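Local atomic coordinates of rieske iron-sulfur protein soxF (Sulfolobus acidocaldarius, PDB entry 1JM1), a protein that carries a Rieske-type [2Fe-2S] cluster and probably passes electrons along the respiratory chain of this archaeon. Residues Gly70-Ile75 / Thr180-Leu185; Phe90-Val95 / Leu101-Ile106; Gly119-Cys124 / Gly128-Leu133. One frame throughout, in Å; residues are numbered along the deposited sequence.

Interaction 1. Residues Gly70-Ile75 / Thr180-Leu185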
ATOM      1  N   GLY A  70       5.165  18.434   8.128  0.66 13.65           N
ATOM      2  CA  GLY A  70       5.197  17.418   9.238  0.66 16.78           C
ATOM      3  C   GLY A  70       3.845  17.490   9.894  0.66 14.47           C
ATOM      4  O   GLY A  70       3.108  18.472   9.659  0.66 14.14           O
ATOM      5  N   PRO A  71       3.416  16.470  10.647  0.66 11.90           N
ATOM      6  CA  PRO A  71       4.245  15.311  10.976  0.66 14.10           C
ATOM      7  C   PRO A  71       4.316  14.282   9.901  0.66 12.82           C
ATOM      8  O   PRO A  71       5.314  13.515   9.902  0.66 14.29           O
ATOM      9  CB  PRO A  71       3.538  14.737  12.273  0.66 13.32           C
ATOM     10  CG  PRO A  71       2.218  15.340  12.226  0.66 14.89           C
ATOM     11  CD  PRO A  71       2.181  16.591  11.407  0.66 10.85           C
ATOM     12  N   LEU A  72       3.341  14.111   8.981  1.00 12.73           N
ATOM     13  CA  LEU A  72       3.436  13.017   7.999  1.00 12.90           C
ATOM     14  C   LEU A  72       4.658  13.174   7.107  1.00 12.76           C
ATOM     15  O   LEU A  72       5.250  12.173   6.712  1.00 15.81           O
ATOM     16  CB  LEU A  72       2.140  12.890   7.193  1.00 12.46           C
ATOM     17  CG  LEU A  72       0.957  12.432   7.978  1.00 14.64           C
ATOM     18  CD1 LEU A  72      -0.319  12.507   7.159  1.00 15.02           C
ATOM     19  CD2 LEU A  72       1.155  10.952   8.422  1.00 19.97           C
ATOM     20  N   GLY A  73       5.029  14.406   6.790  1.00 12.08           N
ATOM     21  CA  GLY A  73       6.208  14.656   5.999  1.00 12.12           C
ATOM     22  C   GLY A  73       7.517  14.452   6.737  1.00 11.96           C
ATOM     23  O   GLY A  73       8.580  14.446   6.116  1.00 13.33           O
ATOM     24  N   GLN A  74       7.467  14.308   8.056  1.00 11.91           N
ATOM     25  CA  GLN A  74       8.668  14.127   8.857  1.00 12.27           C
ATOM     26  C   GLN A  74       8.994  12.668   9.084  1.00 11.72           C
ATOM     27  O   GLN A  74      10.035  12.332   9.651  1.00 13.01           O
ATOM     28  CB  GLN A  74       8.532  14.885  10.171  1.00 11.94           C
ATOM     29  CG  GLN A  74       9.835  14.974  10.932  1.00 13.72           C
ATOM     30  CD  GLN A  74       9.793  15.978  12.060  1.00 12.72           C
ATOM     31  OE1 GLN A  74       8.668  16.315  12.530  1.00 13.54           O
ATOM     32  NE2 GLN A  74      10.951  16.408  12.535  1.00 13.20           N
ATOM     33  N   ILE A  75       8.134  11.756   8.663  1.00 11.48           N
ATOM     34  CA  ILE A  75       8.407  10.316   8.822  1.00 12.13           C
ATOM     35  C   ILE A  75       9.587   9.982   7.897  1.00 11.53           C
ATOM     36  O   ILE A  75       9.558  10.229   6.697  1.00 12.67           O
ATOM     37  CB  ILE A  75       7.165   9.495   8.468  1.00 12.59           C
ATOM     38  CG1 ILE A  75       6.050   9.771   9.479  1.00 14.47           C
ATOM     39  CG2 ILE A  75       7.503   8.028   8.390  1.00 14.98           C
ATOM     40  CD1 ILE A  75       4.703   9.171   9.066  1.00 17.01           C
ATOM     41  N   THR A 180      -1.589  17.208  -0.730  1.00 15.25           N
ATOM     42  CA  THR A 180      -1.094  16.863   0.626  1.00 14.98           C
ATOM     43  C   THR A 180      -1.638  15.495   0.933  1.00 13.01           C
ATOM     44  O   THR A 180      -2.647  15.077   0.370  1.00 13.05           O
ATOM     45  CB  THR A 180      -1.601  17.842   1.713  1.00 17.11           C
ATOM     46  OG1 THR A 180      -3.017  17.619   1.846  1.00 18.37           O
ATOM     47  CG2 THR A 180      -1.321  19.272   1.388  1.00 22.95           C
ATOM     48  N   PRO A 181      -1.035  14.774   1.898  1.00 12.41           N
ATOM     49  CA  PRO A 181      -1.635  13.484   2.274  1.00 11.54           C
ATOM     50  C   PRO A 181      -3.109  13.607   2.670  1.00 11.00           C
ATOM     51  O   PRO A 181      -3.927  12.789   2.294  1.00 11.20           O
ATOM     52  CB  PRO A 181      -0.737  13.051   3.440  1.00 12.07           C
ATOM     53  CG  PRO A 181       0.602  13.696   3.119  1.00 12.99           C
ATOM     54  CD  PRO A 181       0.224  15.048   2.591  1.00 12.91           C
ATOM     55  N   GLN A 182      -3.437  14.663   3.439  1.00 11.77           N
ATOM     56  CA  GLN A 182      -4.801  14.835   3.938  1.00 12.46           C
ATOM     57  C   GLN A 182      -5.807  15.101   2.854  1.00 11.93           C
ATOM     58  O   GLN A 182      -7.008  14.880   3.072  1.00 13.17           O
ATOM     59  CB  GLN A 182      -4.845  15.956   5.004  1.00 14.38           C
ATOM     60  CG  GLN A 182      -4.135  15.590   6.321  1.00 14.49           C
ATOM     61  CD  GLN A 182      -2.638  15.888   6.297  1.00 14.09           C
ATOM     62  OE1 GLN A 182      -2.044  16.265   5.308  1.00 14.98           O
ATOM     63  NE2 GLN A 182      -2.040  15.740   7.483  1.00 14.65           N
ATOM     64  N   ASP A 183      -5.366  15.486   1.645  1.00 12.33           N
ATOM     65  CA  ASP A 183      -6.285  15.559   0.508  1.00 12.37           C
ATOM     66  C   ASP A 183      -6.828  14.184   0.125  1.00 11.52           C
ATOM     67  O   ASP A 183      -7.767  14.118  -0.676  1.00 12.05           O
ATOM     68  CB  ASP A 183      -5.645  16.284  -0.646  1.00 13.40           C
ATOM     69  CG  ASP A 183      -5.534  17.779  -0.434  1.00 15.64           C
ATOM     70  OD1 ASP A 183      -6.225  18.326   0.488  1.00 17.57           O
ATOM     71  OD2 ASP A 183      -4.759  18.365  -1.205  1.00 17.73           O
ATOM     72  N   ASN A 184      -6.291  13.111   0.655  1.00 11.10           N
ATOM     73  CA  ASN A 184      -6.900  11.792   0.487  1.00 10.99           C
ATOM     74  C   ASN A 184      -8.250  11.703   1.186  1.00 11.03           C
ATOM     75  O   ASN A 184      -9.029  10.797   0.872  1.00 11.73           O
ATOM     76  CB  ASN A 184      -5.965  10.706   0.956  1.00 10.49           C
ATOM     77  CG  ASN A 184      -4.761  10.595   0.070  1.00 10.46           C
ATOM     78  OD1 ASN A 184      -4.816  10.984  -1.097  1.00 11.07           O
ATOM     79  ND2 ASN A 184      -3.671  10.015   0.579  1.00 10.71           N
ATOM     80  N   LEU A 185      -8.541  12.627   2.073  1.00 11.79           N
ATOM     81  CA  LEU A 185      -9.859  12.687   2.728  1.00 12.80           C
ATOM     82  C   LEU A 185     -10.898  13.349   1.869  1.00 13.56           C
ATOM     83  O   LEU A 185     -12.073  13.374   2.261  1.00 16.76           O
ATOM     84  CB  LEU A 185      -9.718  13.408   4.087  1.00 13.45           C
ATOM     85  CG  LEU A 185      -8.763  12.710   5.083  1.00 17.59           C
ATOM     86  CD1 LEU A 185      -8.422  13.673   6.219  1.00 20.63           C
ATOM     87  CD2 LEU A 185      -9.370  11.429   5.603  1.00 25.39           C
TER
HETATM   88  O   HOH W   1       0.950  16.007   8.234  1.00 13.78           O

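Interaction 2. Residues Phe90-Val95 / Leu101-Ile106. With FES (Fe2/s2 (inorganic) cluster), chain C.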
ATOM      1  N   PHE A  90       0.144  -0.138   0.880  1.00  9.18           N
ATOM      2  CA  PHE A  90       0.300   0.834  -0.198  1.00  9.14           C
ATOM      3  C   PHE A  90      -1.063   1.161  -0.767  1.00  9.11           C
ATOM      4  O   PHE A  90      -2.002   0.362  -0.769  1.00  9.46           O
ATOM      5  CB  PHE A  90       1.187   0.267  -1.306  1.00  9.74           C
ATOM      6  CG  PHE A  90       2.609  -0.032  -0.881  1.00 10.10           C
ATOM      7  CD1 PHE A  90       2.933  -1.237  -0.299  1.00 10.67           C
ATOM      8  CD2 PHE A  90       3.602   0.940  -1.056  1.00 11.22           C
ATOM      9  CE1 PHE A  90       4.215  -1.478   0.143  1.00 11.97           C
ATOM     10  CE2 PHE A  90       4.899   0.679  -0.648  1.00 12.43           C
ATOM     11  CZ  PHE A  90       5.195  -0.504  -0.059  1.00 12.90           C
ATOM     12  N   SER A  91      -1.126   2.352  -1.423  1.00  9.35           N
ATOM     13  CA  SER A  91      -2.223   2.625  -2.344  1.00  9.25           C
ATOM     14  C   SER A  91      -2.208   1.610  -3.493  1.00  9.25           C
ATOM     15  O   SER A  91      -1.166   1.193  -3.974  1.00  9.90           O
ATOM     16  CB  SER A  91      -2.048   4.023  -2.917  1.00  9.75           C
ATOM     17  OG  SER A  91      -3.062   4.332  -3.868  1.00  9.83           O
ATOM     18  N   ASP A  92      -3.429   1.257  -3.945  1.00  9.71           N
ATOM     19  CA  ASP A  92      -3.604   0.402  -5.108  1.00  9.62           C
ATOM     20  C   ASP A  92      -3.899   1.187  -6.377  1.00  9.83           C
ATOM     21  O   ASP A  92      -4.327   0.561  -7.360  1.00 11.19           O
ATOM     22  CB  ASP A  92      -4.675  -0.639  -4.852  1.00 10.62           C
ATOM     23  CG  ASP A  92      -4.720  -1.744  -5.852  1.00 10.78           C
ATOM     24  OD1 ASP A  92      -3.578  -2.186  -6.252  1.00 11.37           O
ATOM     25  OD2 ASP A  92      -5.800  -2.240  -6.218  1.00 12.61           O
ATOM     26  N   VAL A  93      -3.677   2.489  -6.393  1.00  9.92           N
ATOM     27  CA  VAL A  93      -3.924   3.348  -7.564  1.00 10.00           C
ATOM     28  C   VAL A  93      -2.593   3.874  -8.072  1.00 10.41           C
ATOM     29  O   VAL A  93      -1.855   4.580  -7.357  1.00 10.62           O
ATOM     30  CB  VAL A  93      -4.922   4.453  -7.252  1.00 10.64           C
ATOM     31  CG1 VAL A  93      -5.151   5.301  -8.533  1.00 11.35           C
ATOM     32  CG2 VAL A  93      -6.240   3.933  -6.704  1.00 11.76           C
ATOM     33  N   CYS A  94      -2.262   3.535  -9.328  1.00 10.32           N
ATOM     34  CA  CYS A  94      -1.061   4.021  -9.948  1.00 10.13           C
ATOM     35  C   CYS A  94      -1.035   5.530 -10.030  1.00  9.97           C
ATOM     36  O   CYS A  94      -2.030   6.168 -10.390  1.00 10.70           O
ATOM     37  CB  CYS A  94      -1.009   3.424 -11.375  1.00 10.82           C
ATOM     38  SG  CYS A  94       0.552   3.753 -12.224  1.00 11.23           S
ATOM     39  N   VAL A  95       0.120   6.118  -9.688  1.00 10.58           N
ATOM     40  CA  VAL A  95       0.275   7.582  -9.678  1.00 10.68           C
ATOM     41  C   VAL A  95       0.757   8.123 -11.025  1.00 11.48           C
ATOM     42  O   VAL A  95       1.006   9.324 -11.144  1.00 13.43           O
ATOM     43  CB  VAL A  95       1.107   8.069  -8.504  1.00 11.26           C
ATOM     44  CG1 VAL A  95       0.334   7.852  -7.186  1.00 12.27           C
ATOM     45  CG2 VAL A  95       2.469   7.430  -8.403  1.00 13.47           C
ATOM     46  N   LEU A 101      -3.771  -1.130  -9.640  1.00 10.78           N
ATOM     47  CA  LEU A 101      -2.595  -1.976  -9.754  1.00 10.75           C
ATOM     48  C   LEU A 101      -2.934  -3.421  -9.404  1.00 11.09           C
ATOM     49  O   LEU A 101      -3.528  -3.698  -8.344  1.00 11.49           O
ATOM     50  CB  LEU A 101      -1.497  -1.454  -8.822  1.00 10.86           C
ATOM     51  CG  LEU A 101      -0.938  -0.100  -9.220  1.00 11.03           C
ATOM     52  CD1 LEU A 101      -0.153   0.517  -8.059  1.00 12.48           C
ATOM     53  CD2 LEU A 101      -0.069  -0.157 -10.467  1.00 11.98           C
ATOM     54  N   PRO A 102      -2.519  -4.370 -10.238  1.00 11.58           N
ATOM     55  CA  PRO A 102      -2.874  -5.795 -10.011  1.00 12.55           C
ATOM     56  C   PRO A 102      -1.914  -6.485  -9.049  1.00 12.64           C
ATOM     57  O   PRO A 102      -1.188  -7.418  -9.393  1.00 13.78           O
ATOM     58  CB  PRO A 102      -2.823  -6.403 -11.439  1.00 15.04           C
ATOM     59  CG  PRO A 102      -1.736  -5.589 -12.108  1.00 15.05           C
ATOM     60  CD  PRO A 102      -1.904  -4.163 -11.571  1.00 13.49           C
ATOM     61  N   ALA A 103      -1.925  -6.006  -7.794  1.00 11.70           N
ATOM     62  CA  ALA A 103      -1.060  -6.565  -6.781  1.00 12.05           C
ATOM     63  C   ALA A 103      -1.397  -8.004  -6.435  1.00 13.46           C
ATOM     64  O   ALA A 103      -0.579  -8.701  -5.853  1.00 15.63           O
ATOM     65  CB  ALA A 103      -1.120  -5.709  -5.520  1.00 13.54           C
ATOM     66  N   GLN A 104      -2.591  -8.446  -6.821  1.00 14.05           N
ATOM     67  CA  GLN A 104      -3.018  -9.830  -6.574  1.00 16.36           C
ATOM     68  C   GLN A 104      -2.490 -10.827  -7.602  1.00 15.88           C
ATOM     69  O   GLN A 104      -2.600 -12.010  -7.400  1.00 18.52           O
ATOM     70  CB  GLN A 104      -4.578  -9.948  -6.540  1.00 19.98           C
ATOM     71  CG  GLN A 104      -5.298  -9.701  -7.865  1.00 22.47           C
ATOM     72  CD  GLN A 104      -5.489  -8.365  -8.358  1.00 23.77           C
ATOM     73  OE1 GLN A 104      -4.955  -7.378  -7.933  1.00 19.24           O
ATOM     74  NE2 GLN A 104      -6.182  -8.195  -9.511  1.00 44.89           N
ATOM     75  N   VAL A 105      -1.953 -10.322  -8.729  1.00 14.41           N
ATOM     76  CA  VAL A 105      -1.455 -11.208  -9.801  1.00 14.28           C
ATOM     77  C   VAL A 105       0.023 -11.422  -9.520  1.00 14.31           C
ATOM     78  O   VAL A 105       0.843 -10.520  -9.731  1.00 14.77           O
ATOM     79  CB  VAL A 105      -1.719 -10.658 -11.169  1.00 15.57           C
ATOM     80  CG1 VAL A 105      -1.145 -11.609 -12.238  1.00 17.01           C
ATOM     81  CG2 VAL A 105      -3.235 -10.417 -11.418  1.00 17.41           C
ATOM     82  N   ILE A 106       0.385 -12.584  -8.982  1.00 15.56           N
ATOM     83  CA  ILE A 106       1.742 -12.848  -8.540  1.00 15.92           C
ATOM     84  C   ILE A 106       2.541 -13.418  -9.702  1.00 17.18           C
ATOM     85  O   ILE A 106       2.085 -14.413 -10.317  1.00 19.14           O
ATOM     86  CB  ILE A 106       1.770 -13.789  -7.330  1.00 17.08           C
ATOM     87  CG1 ILE A 106       0.806 -13.335  -6.206  1.00 18.04           C
ATOM     88  CG2 ILE A 106       3.191 -14.009  -6.896  1.00 21.82           C
ATOM     89  CD1 ILE A 106       1.065 -11.921  -5.669  1.00 19.84           C
TER
HETATM   90 FE1  FES C 501       0.058   2.891 -14.352  1.00 11.36          FE
HETATM   91 FE2  FES C 501       0.281   4.497 -16.536  1.00 11.88          FE
HETATM   92  S1  FES C 501       1.838   3.066 -15.745  1.00 12.32           S
HETATM   93  S2  FES C 501      -1.534   4.246 -15.217  1.00 11.77           S
HETATM   94  O   HOH W   2      -6.425  -4.779  -7.730  1.00 19.76           O

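Interaction 3. Residues Gly119-Cys124 / Gly128-Leu133. With MG (magnesium ion), chain B; FES (Fe2/s2 (inorganic) cluster), chain C.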
ATOM      1  N   GLY A 119      11.139  -9.929  -6.146  1.00 16.01           N
ATOM      2  CA  GLY A 119      11.692  -8.565  -6.058  1.00 14.93           C
ATOM      3  C   GLY A 119      10.815  -7.571  -5.344  1.00 13.77           C
ATOM      4  O   GLY A 119      11.218  -6.417  -5.229  1.00 14.43           O
ATOM      5  N   ALA A 120       9.621  -7.938  -4.941  1.00 12.65           N
ATOM      6  CA  ALA A 120       8.636  -7.016  -4.400  1.00 11.95           C
ATOM      7  C   ALA A 120       8.419  -5.825  -5.302  1.00 11.75           C
ATOM      8  O   ALA A 120       8.296  -4.686  -4.838  1.00 12.03           O
ATOM      9  CB  ALA A 120       8.963  -6.591  -2.974  1.00 14.10           C
ATOM     10  N   ASP A 121       8.309  -6.075  -6.612  1.00 11.71           N
ATOM     11  CA  ASP A 121       8.127  -5.037  -7.597  1.00 11.93           C
ATOM     12  C   ASP A 121       6.745  -5.091  -8.191  1.00 11.14           C
ATOM     13  O   ASP A 121       6.295  -6.160  -8.674  1.00 13.15           O
ATOM     14  CB  ASP A 121       9.185  -5.166  -8.713  1.00 12.34           C
ATOM     15  CG  ASP A 121      10.583  -4.854  -8.249  1.00 14.30           C
ATOM     16  OD1 ASP A 121      10.751  -3.881  -7.469  1.00 15.64           O
ATOM     17  OD2 ASP A 121      11.496  -5.560  -8.665  1.00 17.47           O
ATOM     18  N   LEU A 122       6.005  -4.004  -8.146  1.00 10.85           N
ATOM     19  CA  LEU A 122       4.627  -3.936  -8.593  1.00 10.84           C
ATOM     20  C   LEU A 122       4.568  -3.195  -9.945  1.00 10.86           C
ATOM     21  O   LEU A 122       4.914  -1.993 -10.007  1.00 11.21           O
ATOM     22  CB  LEU A 122       3.780  -3.257  -7.549  1.00 11.02           C
ATOM     23  CG  LEU A 122       2.290  -3.119  -7.845  1.00 10.75           C
ATOM     24  CD1 LEU A 122       1.637  -4.449  -8.249  1.00 12.65           C
ATOM     25  CD2 LEU A 122       1.584  -2.534  -6.612  1.00 12.41           C
ATOM     26  N   HIS A 123       4.200  -3.909 -10.997  1.00 11.49           N
ATOM     27  CA  HIS A 123       4.267  -3.451 -12.381  1.00 11.70           C
ATOM     28  C   HIS A 123       2.848  -3.162 -12.898  1.00 11.38           C
ATOM     29  O   HIS A 123       1.997  -4.074 -12.944  1.00 12.31           O
ATOM     30  CB  HIS A 123       4.986  -4.562 -13.183  1.00 12.68           C
ATOM     31  CG  HIS A 123       5.177  -4.319 -14.629  1.00 13.21           C
ATOM     32  ND1 HIS A 123       6.210  -4.980 -15.280  1.00 15.91           N
ATOM     33  CD2 HIS A 123       4.553  -3.583 -15.567  1.00 14.39           C
ATOM     34  CE1 HIS A 123       6.131  -4.628 -16.544  1.00 17.04           C
ATOM     35  NE2 HIS A 123       5.145  -3.777 -16.800  1.00 16.08           N
ATOM     36  N   CYS A 124       2.614  -1.930 -13.298  1.00 11.35           N
ATOM     37  CA  CYS A 124       1.314  -1.492 -13.775  1.00 11.46           C
ATOM     38  C   CYS A 124       1.111  -1.905 -15.216  1.00 11.91           C
ATOM     39  O   CYS A 124       1.968  -1.658 -16.082  1.00 12.68           O
ATOM     40  CB  CYS A 124       1.235   0.046 -13.705  1.00 11.47           C
ATOM     41  SG  CYS A 124      -0.443   0.620 -14.186  1.00 11.77           S
ATOM     42  N   GLY A 128       3.393   0.445 -17.783  1.00 12.75           N
ATOM     43  CA  GLY A 128       4.620  -0.203 -17.378  1.00 13.43           C
ATOM     44  C   GLY A 128       5.384   0.473 -16.253  1.00 12.96           C
ATOM     45  O   GLY A 128       6.580   0.156 -16.036  1.00 13.64           O
ATOM     46  N   SER A 129       4.763   1.335 -15.452  1.00 11.84           N
ATOM     47  CA  SER A 129       5.406   1.801 -14.232  1.00 11.58           C
ATOM     48  C   SER A 129       5.677   0.638 -13.311  1.00 11.34           C
ATOM     49  O   SER A 129       4.820  -0.223 -13.118  1.00 12.17           O
ATOM     50  CB  SER A 129       4.549   2.841 -13.516  1.00 11.72           C
ATOM     51  OG  SER A 129       4.378   3.983 -14.278  1.00 12.42           O
ATOM     52  N   ILE A 130       6.878   0.621 -12.720  1.00 11.42           N
ATOM     53  CA  ILE A 130       7.258  -0.406 -11.747  1.00 11.51           C
ATOM     54  C   ILE A 130       7.661   0.284 -10.458  1.00 10.68           C
ATOM     55  O   ILE A 130       8.580   1.103 -10.455  1.00 11.60           O
ATOM     56  CB  ILE A 130       8.356  -1.341 -12.250  1.00 11.99           C
ATOM     57  CG1 ILE A 130       7.947  -1.992 -13.610  1.00 13.33           C
ATOM     58  CG2 ILE A 130       8.680  -2.396 -11.207  1.00 12.96           C
ATOM     59  CD1 ILE A 130       8.995  -2.935 -14.185  1.00 15.59           C
ATOM     60  N   TYR A 131       6.999  -0.109  -9.383  1.00 10.58           N
ATOM     61  CA  TYR A 131       7.241   0.412  -8.030  1.00 10.34           C
ATOM     62  C   TYR A 131       7.948  -0.631  -7.201  1.00 10.44           C
ATOM     63  O   TYR A 131       7.489  -1.768  -7.087  1.00 11.06           O
ATOM     64  CB  TYR A 131       5.927   0.770  -7.384  1.00 10.38           C
ATOM     65  CG  TYR A 131       5.073   1.763  -8.159  1.00 10.38           C
ATOM     66  CD1 TYR A 131       3.987   1.322  -8.920  1.00 11.04           C
ATOM     67  CD2 TYR A 131       5.360   3.117  -8.132  1.00 10.46           C
ATOM     68  CE1 TYR A 131       3.226   2.239  -9.616  1.00 11.05           C
ATOM     69  CE2 TYR A 131       4.565   4.040  -8.793  1.00 10.70           C
ATOM     70  CZ  TYR A 131       3.491   3.585  -9.531  1.00 10.40           C
ATOM     71  OH  TYR A 131       2.695   4.523 -10.144  1.00 11.23           O
ATOM     72  N   ALA A 132       9.091  -0.246  -6.597  1.00 10.27           N
ATOM     73  CA  ALA A 132       9.890  -1.146  -5.791  1.00 10.45           C
ATOM     74  C   ALA A 132       9.400  -1.047  -4.356  1.00 10.39           C
ATOM     75  O   ALA A 132       9.795  -0.154  -3.593  1.00 10.33           O
ATOM     76  CB  ALA A 132      11.349  -0.784  -5.925  1.00 11.25           C
ATOM     77  N   LEU A 133       8.477  -1.942  -3.961  1.00 10.57           N
ATOM     78  CA  LEU A 133       7.829  -1.835  -2.651  1.00 10.69           C
ATOM     79  C   LEU A 133       8.823  -1.920  -1.504  1.00 10.83           C
ATOM     80  O   LEU A 133       8.677  -1.206  -0.505  1.00 11.39           O
ATOM     81  CB  LEU A 133       6.761  -2.912  -2.502  1.00 11.04           C
ATOM     82  CG  LEU A 133       5.679  -2.934  -3.587  1.00 11.27           C
ATOM     83  CD1 LEU A 133       4.604  -3.957  -3.191  1.00 12.31           C
ATOM     84  CD2 LEU A 133       5.046  -1.561  -3.815  1.00 12.27           C
TER
HETATM   85 MG    MG B 601      13.583  -5.218  -8.436  1.00 20.91          MG
HETATM   86 FE1  FES C 501       0.058   2.891 -14.352  1.00 11.36          FE
HETATM   87 FE2  FES C 501       0.281   4.497 -16.536  1.00 11.88          FE
HETATM   88  S1  FES C 501       1.838   3.066 -15.745  1.00 12.32           S
HETATM   89  S2  FES C 501      -1.534   4.246 -15.217  1.00 11.77           S
HETATM   90  O   HOH W   3      13.613  -5.827  -6.419  1.00 19.75           O
HETATM   91  O   HOH W   4      13.291  -3.384  -7.800  1.00 18.58           O
HETATM   92  O   HOH W   5      13.871  -4.491 -10.435  1.00 30.00           O
HETATM   93  O   HOH W   6      15.628  -4.899  -8.263  1.00 24.37           O
HETATM   94  O   HOH W   7      13.908  -7.099  -9.073  1.00 22.10           O

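Interaction 1. Residues Gly70-Ile75 / Thr180-Leu185
L72 leaves its backbone with CG beside the N and anti to the carbonyl carbon (chi1 -68°), and its chain then runs on extended, which carries CD1 out to P181 and Q182. From the other side Q182 starts with the same first torsion but bends at chi2 (86°), bringing its amide round to meet the leucine from the opposite direction. One methyl group does the touching for L72: CD1 lies 3.8 Å from P181 CB as the two side chains slide past each other, and 3.7 Å from Q182 NE2, a van der Waals contact with an amide nitrogen whose hydrogen bonds go to other partners. A water accepts two hydrogen bonds here, standing 3.1 Å from L72 N and 3.1 Å from Q182 NE2, and it bridges the segments where they make no direct polar contact. The second hydrogen bond of Q182 NE2 goes to the carbonyl of A8. This is a joint between two loops, one leading to strand 77-79 and the other a 3-10 turn in the long excursion between strands 161-167 and 202-203, well away from the iron-sulfur site. T180 opens that turn with an ST motif, its OG1 accepting from D183 N at 3.2 Å at the start of the 3-10 segment 181-185. N184 joins the 3-10 segment to the preceding loop through Y171 N and A169 O. L72 has further apolar neighbours in F10 and in I152 of strand 151-155, while P181 packs on Y68.

Interaction 2. Residues Phe90-Val95 / Leu101-Ile106
L101 meets the 90-95 segment with almost its whole side chain, and in doing so lies next to a cluster ligand. Its CD2 sits 3.8 Å from CB of C94, whose SG is bound to FE1 of the [2Fe-2S] cluster, while CD1 rests near the V93-C94 peptide, 3.9 Å from C94 N. The isobutyl group thus backs the cysteine with hydrocarbon on the side of its CB. S91 O is buried here without a polar partner in the model. C94 holds SG anti to its own N (chi1 -172°), the torsion that sends the sulfur to the iron. The leucine is positioned by a backbone bond: L101 N donates to D92 O over 2.9 Å, nearly straight at the hydrogen (168°). The side chain of D92 turns back over the same residue, OD1 reaching 2.6 Å from L101 O and 3.4 Å from L101 CB. OD2 is taken up by NE2 of Q100, and a water standing 3.0 Å from D92 OD2 also reaches OE1 of Q104, though it cannot donate to all of its neighbours at once. The next shell sets the chain's course. S91 OG accepts from V93 N in an ST turn, P102 centres an inverse gamma turn, and a type I turn from P102 to V105 leads into strand 105-107; F34, F45 and P43 close round D92. Between the two segments run H96 and C99, the former another cluster ligand, the latter disulfide-bonded to C126. The arrangement is the neck of the first cluster-binding loop of the Rieske fold, where D92 and L101 bond on either side of the Cys-X-His-X-Gly-Cys sequence C94-C99.

Interaction 3. Residues Gly119-Cys124 / Gly128-Leu133
L122 and Y131 exchange two backbone hydrogen bonds, each 2.9 Å between N and O (L122 N to Y131 O, Y131 N to L122 O) and each close to straight at 170°. This hydrogen-bonded pair is flanked by the non-hydrogen-bonded pairs D121-A132 and H123-I130, the regular alternation of an antiparallel hairpin. At one end L133 N donates a hydrogen bond to A120 O; at the other C124 N finds S129 O at 2.8 Å, and G128 N makes a weak bond to C124 O. Polar side-chain atoms find partners at the metal ion, the cluster and neighbouring loops. D121 OD2 binds the magnesium ion at 2.1 Å, and five waters complete its six ligands. Two of these waters donate back, one to D121 OD1 at 2.6 Å and one to G119 O, so both carboxylate oxygens are engaged and the carboxylate is held in its rotation. H123 extends with CG anti to its N (chi1 180°); its ND1 bonds to the carbonyl of E110, and I130 CG1 makes a CH-pi contact over one ring face, 4.0 Å from the ring centroid. At the cluster, C124 SG binds FE1, while S129 OG lies 3.1 Å from the bridging sulfide S1 and takes a weak bond from A144 N. Y131 OH is claimed by V95 N of the first cluster loop. The hairpin's turn, C124 to S129, is the second cluster-binding loop of the Rieske fold, with H127 as a further ligand. Strand 138-141 pairs antiparallel with strand 130-132, and strand 114-116 with strand 121-123, where A120 and D121 face Y116 in a G1 beta bulge; A120 packs on helix 49-53, and L122 and L133 on F45 of strand 43-48.

All three contacts are buried, but to different depths in the fold. Interaction 1 is peripheral, its centre about 15 Å from that of the chain, whereas interaction 2 is the most central at about 8 Å and interaction 3 lies at about 12 Å. Far from both, interaction 1 is a small, mostly apolar joint between loops. Interactions 2 and 3 reach the same mixed sheet and each supplies a cysteine to the same iron. They touch directly: Y131 OH also lies 3.1 Å from C94 SG, and L101 CD2 is 3.5 Å from C124 CB. The 90-95/101-106 contact relies on side-chain packing with one backbone bond, the 119-124/128-133 contact on regular strand pairing.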